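PDB 4NT1: accelerated-cell-death 11 from Arabidopsis thaliana, which selectively transfers ceramide-1-phosphate and phytoceramide-1-phosphate between membranes, while leaving ceramide itself and glycosphingolipids untransported. Local coordinates for residues S75-T78 against L79-M83; A188-I191 against T192-N196; L103-K106 against R107-M111; K85-A89 against D90-K94. All coordinates share one frame; numbering follows the deposited sequence.

Contact 1 (S75-T78 against L79-M83); sequences SIST and LVVMM. With NA (sodium ion), chain E.
Met82 and Ile76 meet where the loop after helix 67-72 turns into helix 79-88. Followed outward, Met82 CB lies 3.4 Å from Thr78 O and 3.5 Å from Ile76 CG2. Its CG stays near that methyl, and SD passes 4.0 Å from Ile76 CD1; the chain then bends at its last torsion, carrying CE away from the loop. CG2 of Ile76 stands opposite its own backbone N, which turns this methyl to Met82. Two bonds join Thr78 to the first turn. Its OG1 accepts from Val81 N at 3.2 Å, nearly straight at 167°, and its O accepts from Met82 N at 2.9 Å. The hydroxyl reaches the helix N-H because it sits between the backbone N and carbonyl carbon (chi1 68°), and there it also touches Val81 CG2. On the loop side, Ile76 O binds a sodium ion at 2.8 Å, with Ser73 O, Thr35 OG1 and two waters also bound; water 1 donates to Ser77 O as well. Threonine capping of a helix start, Thr78 being the N-cap, is joined to a small apolar contact and a sodium site shared by the loop and helix 34-51 in this all-helical GLTP fold.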
# COMPACT_ATOMS: atom_id res chain seq x y z
N SER A 75 4.16 -11.07 18.14
CA SER A 75 4.55 -12.47 18.26
C SER A 75 5.23 -13.03 17.02
O SER A 75 5.45 -14.24 16.92
CB SER A 75 3.32 -13.32 18.58
OG SER A 75 2.39 -13.27 17.50
N ILE A 76 5.56 -12.17 16.06
CA ILE A 76 6.15 -12.66 14.81
C ILE A 76 7.44 -11.92 14.53
O ILE A 76 7.48 -10.71 14.64
CB ILE A 76 5.22 -12.38 13.63
CG1 ILE A 76 3.75 -12.62 14.02
CG2 ILE A 76 5.63 -13.22 12.42
CD1 ILE A 76 2.75 -12.13 12.98
N SER A 77 8.49 -12.63 14.13
CA SER A 77 9.77 -11.96 13.88
C SER A 77 9.85 -11.34 12.50
O SER A 77 9.88 -10.11 12.37
CB SER A 77 10.95 -12.92 14.08
OG SER A 77 10.84 -14.04 13.22
N THR A 78 9.86 -12.18 11.46
CA THR A 78 10.08 -11.69 10.10
C THR A 78 8.99 -12.18 9.15
O THR A 78 8.30 -13.15 9.45
CB THR A 78 11.43 -12.18 9.52
OG1 THR A 78 11.38 -13.60 9.31
CG2 THR A 78 12.58 -11.83 10.46
N LEU A 79 8.86 -11.52 8.00
CA LEU A 79 7.84 -11.90 7.03
C LEU A 79 8.02 -13.33 6.53
O LEU A 79 7.05 -14.06 6.34
CB LEU A 79 7.79 -10.92 5.84
CG LEU A 79 7.31 -9.50 6.15
CD1 LEU A 79 7.42 -8.60 4.92
CD2 LEU A 79 5.87 -9.48 6.68
N VAL A 80 9.28 -13.72 6.32
CA VAL A 80 9.58 -15.09 5.88
C VAL A 80 9.11 -16.12 6.90
O VAL A 80 8.44 -17.10 6.55
CB VAL A 80 11.09 -15.27 5.59
CG1 VAL A 80 11.46 -16.75 5.56
CG2 VAL A 80 11.45 -14.59 4.28
N VAL A 81 9.47 -15.91 8.16
CA VAL A 81 9.05 -16.82 9.23
C VAL A 81 7.53 -16.88 9.32
O VAL A 81 6.95 -17.96 9.44
CB VAL A 81 9.69 -16.43 10.58
CG1 VAL A 81 9.00 -17.12 11.75
CG2 VAL A 81 11.18 -16.75 10.56
N MET A 82 6.90 -15.71 9.22
CA MET A 82 5.44 -15.60 9.28
C MET A 82 4.79 -16.46 8.19
O MET A 82 3.88 -17.24 8.47
CB MET A 82 5.05 -14.13 9.09
CG MET A 82 3.60 -13.80 9.37
SD MET A 82 3.25 -12.07 9.00
CE MET A 82 3.13 -12.14 7.21
N MET A 83 5.28 -16.32 6.96
CA MET A 83 4.71 -17.08 5.85
C MET A 83 5.03 -18.56 5.94
O MET A 83 4.17 -19.40 5.63
CB MET A 83 5.17 -16.51 4.50
CG MET A 83 4.52 -15.19 4.21
SD MET A 83 5.11 -14.47 2.68
CE MET A 83 4.28 -15.52 1.48
NA NA E . 7.75 -8.47 16.28
O HOH W 1 8.90 -7.98 14.32
O HOH W 2 10.19 -9.70 16.66

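Contact 2 (A188-I191 against T192-N196); sequences APLI and TYLDN
Within the long helix 173-199 of the GLTP fold, Thr192 folds its side chain back on Ala188, one turn earlier, just where Pro189 kinks the helix because its ring nitrogen has no hydrogen to give the preceding turn. Ala188 O accepts twice from one residue: Thr192 N at 3.0 Å and Thr192 OG1 at 3.2 Å, the hydroxyl coming from above the carbonyl plane, 38° out of it. The hydroxyl gets there by standing beside its own backbone N, opposite the carbonyl carbon (chi1 -65°). Pro189 O receives Tyr193 N at 2.8 Å, so the proline still serves the following turn as an acceptor. Leu190 O takes Leu194 N at 2.8 Å and is also approached by Leu194 CG at 3.1 Å; the same oxygen lies at the edge of the Tyr193 ring, near its plane. Leu190 CG and Leu194 CD1 add a loose apolar touch on the face turned into the protein. Asp195 N meets Ile191 O almost straight (177°), while OD1 of Asp195 turns to helix 98-121, in a salt bridge with Lys106. The exposed threonine therefore spends its proton on its own helix, and the aspartate sends its charge to the neighbouring one.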
# COMPACT_ATOMS: atom_id res chain seq x y z
N ALA A 188 8.80 0.12 -4.69
CA ALA A 188 8.85 -0.80 -5.83
C ALA A 188 9.61 -2.08 -5.51
O ALA A 188 9.07 -3.17 -5.69
CB ALA A 188 9.39 -0.11 -7.09
N PRO A 189 10.86 -1.97 -5.01
CA PRO A 189 11.58 -3.20 -4.66
C PRO A 189 10.93 -3.98 -3.51
O PRO A 189 11.02 -5.20 -3.48
CB PRO A 189 12.97 -2.70 -4.23
CG PRO A 189 12.80 -1.24 -3.97
CD PRO A 189 11.68 -0.77 -4.84
N LEU A 190 10.31 -3.27 -2.57
CA LEU A 190 9.60 -3.92 -1.47
C LEU A 190 8.42 -4.76 -1.97
O LEU A 190 8.22 -5.91 -1.55
CB LEU A 190 9.10 -2.85 -0.47
CG LEU A 190 8.21 -3.38 0.65
CD1 LEU A 190 8.99 -4.37 1.48
CD2 LEU A 190 7.68 -2.21 1.50
N ILE A 191 7.64 -4.17 -2.87
CA ILE A 191 6.49 -4.85 -3.45
C ILE A 191 6.94 -6.08 -4.25
O ILE A 191 6.31 -7.13 -4.18
CB ILE A 191 5.67 -3.89 -4.31
CG1 ILE A 191 4.91 -2.91 -3.41
CG2 ILE A 191 4.72 -4.65 -5.25
CD1 ILE A 191 4.52 -1.62 -4.09
N THR A 192 8.02 -5.94 -4.99
CA THR A 192 8.58 -7.07 -5.74
C THR A 192 9.07 -8.15 -4.78
O THR A 192 8.87 -9.34 -5.00
CB THR A 192 9.77 -6.61 -6.62
OG1 THR A 192 9.31 -5.69 -7.61
CG2 THR A 192 10.42 -7.79 -7.31
N TYR A 193 9.75 -7.72 -3.72
CA TYR A 193 10.19 -8.64 -2.67
C TYR A 193 8.99 -9.39 -2.10
O TYR A 193 9.05 -10.60 -1.91
CB TYR A 193 10.92 -7.88 -1.55
CG TYR A 193 11.25 -8.74 -0.35
CD1 TYR A 193 12.42 -9.48 -0.29
CD2 TYR A 193 10.37 -8.82 0.72
CE1 TYR A 193 12.71 -10.28 0.80
CE2 TYR A 193 10.65 -9.62 1.82
CZ TYR A 193 11.81 -10.35 1.85
OH TYR A 193 12.09 -11.14 2.94
N LEU A 194 7.89 -8.69 -1.87
CA LEU A 194 6.69 -9.33 -1.31
C LEU A 194 6.09 -10.34 -2.30
O LEU A 194 5.88 -11.50 -1.95
CB LEU A 194 5.65 -8.29 -0.89
CG LEU A 194 6.07 -7.35 0.24
CD1 LEU A 194 5.04 -6.23 0.46
CD2 LEU A 194 6.30 -8.15 1.52
N ASP A 195 5.83 -9.90 -3.53
CA ASP A 195 5.34 -10.79 -4.58
C ASP A 195 6.19 -12.06 -4.64
O ASP A 195 5.66 -13.16 -4.75
CB ASP A 195 5.39 -10.11 -5.95
CG ASP A 195 4.17 -9.24 -6.24
OD1 ASP A 195 3.18 -9.30 -5.49
OD2 ASP A 195 4.21 -8.50 -7.24
N ASN A 196 7.50 -11.90 -4.59
CA ASN A 196 8.41 -13.04 -4.69
C ASN A 196 8.31 -14.03 -3.53
O ASN A 196 8.48 -15.23 -3.73
CB ASN A 196 9.86 -12.59 -4.90
CG ASN A 196 10.11 -12.08 -6.31
OD1 ASN A 196 9.37 -12.40 -7.24
ND2 ASN A 196 11.16 -11.30 -6.48

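Contact 3 (L103-K106 against R107-M111); sequences LRVK and RGLDM
Arg107 leaves helix 98-121 with CG beside its own backbone N (chi1 -69°) and then runs extended to NE, back along the helix to Leu103 and Arg104. Arg104, bent at chi2 (91°), brings its own guanidinium to the same place. This stretch belongs to a central helix of the GLTP fold, and Arg104 binds the phosphate-bearing sphingolipid. Arg107 NH1 lies over one face of the Arg104 guanidinium, 3.6 Å from Arg104 NH2, and the two planes are 40° apart. Both arginines form salt bridges through NH2 to Trp207 OXT, the C-terminal carboxylate, which would offset the closeness of like charges in a pocket suited to an anion. Leu103 packs over a face of the Arg107 guanidinium, its CD2 3.7 Å from NH2, while the same methyl sits in plane at the edge of the Arg104 group. Arg107 N returns to Leu103 O and Gly108 N to Arg104 O, both fairly long. Lys106, folded at its second and third torsions, turns NZ to Asp195 in a salt bridge and to two waters. Water 4 accepts from Lys106 NZ and, at 3.0 Å, from Arg107 NE; water 3 accepts from Lys106 NZ and donates to Asp110 OD2 at 2.8 Å.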
# COMPACT_ATOMS: atom_id res chain seq x y z
N LEU A 103 -0.96 -10.28 1.74
CA LEU A 103 -1.28 -10.09 0.33
C LEU A 103 -2.17 -8.86 0.15
O LEU A 103 -1.97 -8.06 -0.77
CB LEU A 103 -1.93 -11.34 -0.25
CG LEU A 103 -2.27 -11.34 -1.74
CD1 LEU A 103 -1.02 -11.03 -2.56
CD2 LEU A 103 -2.86 -12.69 -2.13
N ARG A 104 -3.16 -8.69 1.03
CA ARG A 104 -4.03 -7.53 0.95
C ARG A 104 -3.27 -6.22 1.20
O ARG A 104 -3.48 -5.22 0.48
CB ARG A 104 -5.22 -7.65 1.91
CG ARG A 104 -6.42 -8.38 1.30
CD ARG A 104 -6.38 -9.86 1.57
NE ARG A 104 -7.44 -10.56 0.85
CZ ARG A 104 -7.23 -11.43 -0.13
NH1 ARG A 104 -8.25 -12.02 -0.73
NH2 ARG A 104 -5.99 -11.73 -0.50
N VAL A 105 -2.38 -6.23 2.18
CA VAL A 105 -1.57 -5.05 2.48
C VAL A 105 -0.67 -4.71 1.29
O VAL A 105 -0.58 -3.55 0.88
CB VAL A 105 -0.76 -5.23 3.77
CG1 VAL A 105 0.27 -4.11 3.90
CG2 VAL A 105 -1.70 -5.24 4.97
N LYS A 106 -0.04 -5.72 0.71
CA LYS A 106 0.79 -5.49 -0.47
C LYS A 106 0.02 -4.73 -1.56
O LYS A 106 0.55 -3.79 -2.18
CB LYS A 106 1.31 -6.82 -1.03
CG LYS A 106 2.35 -6.69 -2.15
CD LYS A 106 1.71 -6.59 -3.53
CE LYS A 106 0.87 -7.84 -3.83
NZ LYS A 106 0.57 -7.94 -5.29
N ARG A 107 -1.23 -5.11 -1.80
CA ARG A 107 -2.01 -4.45 -2.84
C ARG A 107 -2.21 -2.96 -2.54
O ARG A 107 -2.14 -2.12 -3.45
CB ARG A 107 -3.36 -5.16 -3.05
CG ARG A 107 -3.21 -6.53 -3.68
CD ARG A 107 -4.50 -7.31 -3.63
NE ARG A 107 -4.34 -8.65 -4.20
CZ ARG A 107 -5.18 -9.66 -4.01
NH1 ARG A 107 -6.26 -9.49 -3.25
NH2 ARG A 107 -4.94 -10.83 -4.59
N GLY A 108 -2.46 -2.63 -1.28
CA GLY A 108 -2.58 -1.24 -0.89
C GLY A 108 -1.31 -0.43 -1.16
O GLY A 108 -1.36 0.69 -1.66
N LEU A 109 -0.16 -1.00 -0.80
CA LEU A 109 1.12 -0.33 -1.04
C LEU A 109 1.31 -0.09 -2.52
O LEU A 109 1.82 0.95 -2.93
CB LEU A 109 2.28 -1.17 -0.52
CG LEU A 109 2.32 -1.43 0.98
CD1 LEU A 109 3.47 -2.36 1.32
CD2 LEU A 109 2.40 -0.12 1.78
N ASP A 110 0.91 -1.07 -3.33
CA ASP A 110 1.03 -0.98 -4.78
C ASP A 110 0.09 0.09 -5.32
O ASP A 110 0.49 0.90 -6.15
CB ASP A 110 0.74 -2.36 -5.40
CG ASP A 110 1.28 -2.51 -6.81
OD1 ASP A 110 2.14 -1.71 -7.23
OD2 ASP A 110 0.85 -3.47 -7.51
N MET A 111 -1.15 0.13 -4.83
CA MET A 111 -2.07 1.18 -5.30
C MET A 111 -1.52 2.59 -5.01
O MET A 111 -1.63 3.49 -5.84
CB MET A 111 -3.48 1.05 -4.72
CG MET A 111 -4.53 1.83 -5.56
SD MET A 111 -5.88 2.53 -4.58
CE MET A 111 -5.14 4.05 -3.97
O HOH W 3 -0.59 -5.45 -6.24
O HOH W 4 -1.87 -9.24 -5.88

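Contact 4 (K85-A89 against D90-K94); sequences KDIEA and DCVRK
The carboxylate of Asp86 receives Cys91 SG obliquely from above its plane, on the OD1 side, with SG 3.1 Å from OD1; the other oxygen, OD2, is hydrogen-bonded to Thr99 OG1 of helix 98-121. The second flat group, the carboxylate of Asp90, reaches back through a solvent molecule: water 5 gives one hydrogen to Asp90 OD1 at 3.1 Å and the other to Ile87 O at 2.7 Å. Between these two groups the chain leaves helix 79-88. Asp90 turns to a positive phi of 56°, and the backbone closes on itself as a Schellman motif. Cys91 N binds Asp86 O at 2.9 Å, close to straight at 167°, whereas the bond from Asp90 N to Ile87 O is weak. The sulfur reaches OD1 because SG of Cys91 is set between its backbone N and carbonyl carbon (chi1 64°), which also places it 4.0 Å from Ala89 CB. Ile87 and Val92 run alongside each other in the same direction, CG1 against CG2 at 4.0 Å, an apolar pair bridging the helix end. From Cys91 to Lys94 the chain makes a type I beta turn, and Val92 and Arg93 continue to Trp207, the arginine in a cation-pi contact. The chemistry implies a helix end closed by its own carbonyls and N-H groups: Ile87 O, whose backbone bond from Asp90 N is weak, is also served by water, and Asp86, buried at the junction, has one oxygen close to a cysteine sulfur and the other hydrogen-bonded to Thr99 OG1.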
# COMPACT_ATOMS: atom_id res chain seq x y z
N LYS A 85 5.30 -20.36 8.56
CA LYS A 85 4.40 -21.00 9.53
C LYS A 85 3.00 -21.25 8.95
O LYS A 85 2.35 -22.25 9.28
CB LYS A 85 4.32 -20.20 10.84
CG LYS A 85 5.67 -20.14 11.59
CD LYS A 85 5.62 -19.14 12.73
CE LYS A 85 4.92 -19.70 13.94
NZ LYS A 85 5.71 -20.81 14.56
N ASP A 86 2.54 -20.34 8.08
CA ASP A 86 1.26 -20.56 7.40
C ASP A 86 1.36 -21.72 6.41
O ASP A 86 0.41 -22.48 6.23
CB ASP A 86 0.79 -19.30 6.67
CG ASP A 86 0.11 -18.31 7.60
OD1 ASP A 86 -0.36 -18.72 8.69
OD2 ASP A 86 0.01 -17.12 7.23
N ILE A 87 2.50 -21.83 5.73
CA ILE A 87 2.71 -22.93 4.79
C ILE A 87 2.74 -24.27 5.54
O ILE A 87 2.16 -25.27 5.09
CB ILE A 87 4.02 -22.74 3.98
CG1 ILE A 87 3.90 -21.51 3.07
CG2 ILE A 87 4.31 -23.98 3.15
CD1 ILE A 87 5.24 -21.04 2.46
N GLU A 88 3.39 -24.27 6.69
CA GLU A 88 3.53 -25.48 7.52
C GLU A 88 2.16 -25.96 8.00
O GLU A 88 1.88 -27.17 8.03
CB GLU A 88 4.43 -25.17 8.71
CG GLU A 88 4.81 -26.36 9.56
CD GLU A 88 6.05 -26.08 10.41
OE1 GLU A 88 6.13 -24.99 11.02
OE2 GLU A 88 6.95 -26.96 10.45
N ALA A 89 1.30 -25.02 8.37
CA ALA A 89 -0.03 -25.35 8.87
C ALA A 89 -1.05 -25.47 7.74
O ALA A 89 -2.22 -25.78 7.98
CB ALA A 89 -0.48 -24.31 9.87
N ASP A 90 -0.60 -25.20 6.52
CA ASP A 90 -1.47 -25.24 5.34
C ASP A 90 -2.68 -24.32 5.48
O ASP A 90 -3.80 -24.71 5.14
CB ASP A 90 -1.92 -26.68 5.06
CG ASP A 90 -2.24 -26.92 3.59
OD1 ASP A 90 -1.88 -26.08 2.74
OD2 ASP A 90 -2.83 -27.98 3.28
N CYS A 91 -2.46 -23.10 5.97
CA CYS A 91 -3.56 -22.16 6.19
C CYS A 91 -3.35 -20.83 5.45
O CYS A 91 -3.92 -19.81 5.83
CB CYS A 91 -3.73 -21.89 7.69
SG CYS A 91 -2.32 -21.10 8.48
N VAL A 92 -2.55 -20.86 4.40
CA VAL A 92 -2.23 -19.64 3.66
C VAL A 92 -3.46 -18.82 3.26
O VAL A 92 -3.52 -17.62 3.49
CB VAL A 92 -1.37 -19.96 2.42
CG1 VAL A 92 -1.20 -18.73 1.53
CG2 VAL A 92 -0.01 -20.51 2.86
N ARG A 93 -4.45 -19.49 2.68
CA ARG A 93 -5.60 -18.78 2.13
C ARG A 93 -6.78 -18.68 3.10
O ARG A 93 -7.84 -18.15 2.74
CB ARG A 93 -6.04 -19.41 0.82
CG ARG A 93 -4.94 -19.42 -0.23
CD ARG A 93 -5.52 -19.56 -1.62
NE ARG A 93 -4.48 -19.66 -2.63
CZ ARG A 93 -4.72 -19.79 -3.93
NH1 ARG A 93 -5.97 -19.83 -4.38
NH2 ARG A 93 -3.71 -19.87 -4.80
N LYS A 94 -6.60 -19.17 4.31
CA LYS A 94 -7.65 -19.07 5.32
C LYS A 94 -7.94 -17.61 5.65
O LYS A 94 -7.04 -16.77 5.69
CB LYS A 94 -7.26 -19.84 6.59
CG LYS A 94 -7.15 -21.35 6.40
CD LYS A 94 -8.52 -22.01 6.41
CE LYS A 94 -9.10 -22.02 7.82
NZ LYS A 94 -10.37 -22.82 7.88
O HOH W 5 1.15 -25.70 2.66

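Overall arrangement
Contacts 1 and 4 sit at the two ends of helix 79-88, the N-cap and the Schellman exit, with centres 12 Å apart; the sodium ion lies on the loop side of contact 1. Contact 2 lies on helix 173-199 and touches contact 1 through Leu79 CD1 and Leu194 CD2, 3.6 Å apart. It meets contact 3 more firmly, through the salt bridge between their helices and through Ile191 CD1, packed 3.6 Å from Asp110 CA. Only contact 3 holds a lipid-binding residue, Arg104; side chains of contacts 1 and 4 come within about 9 Å and 6 Å of that of Arg100, through Met82 and Val92. The C-terminal Trp207 is a shared neighbour of contacts 3 and 4.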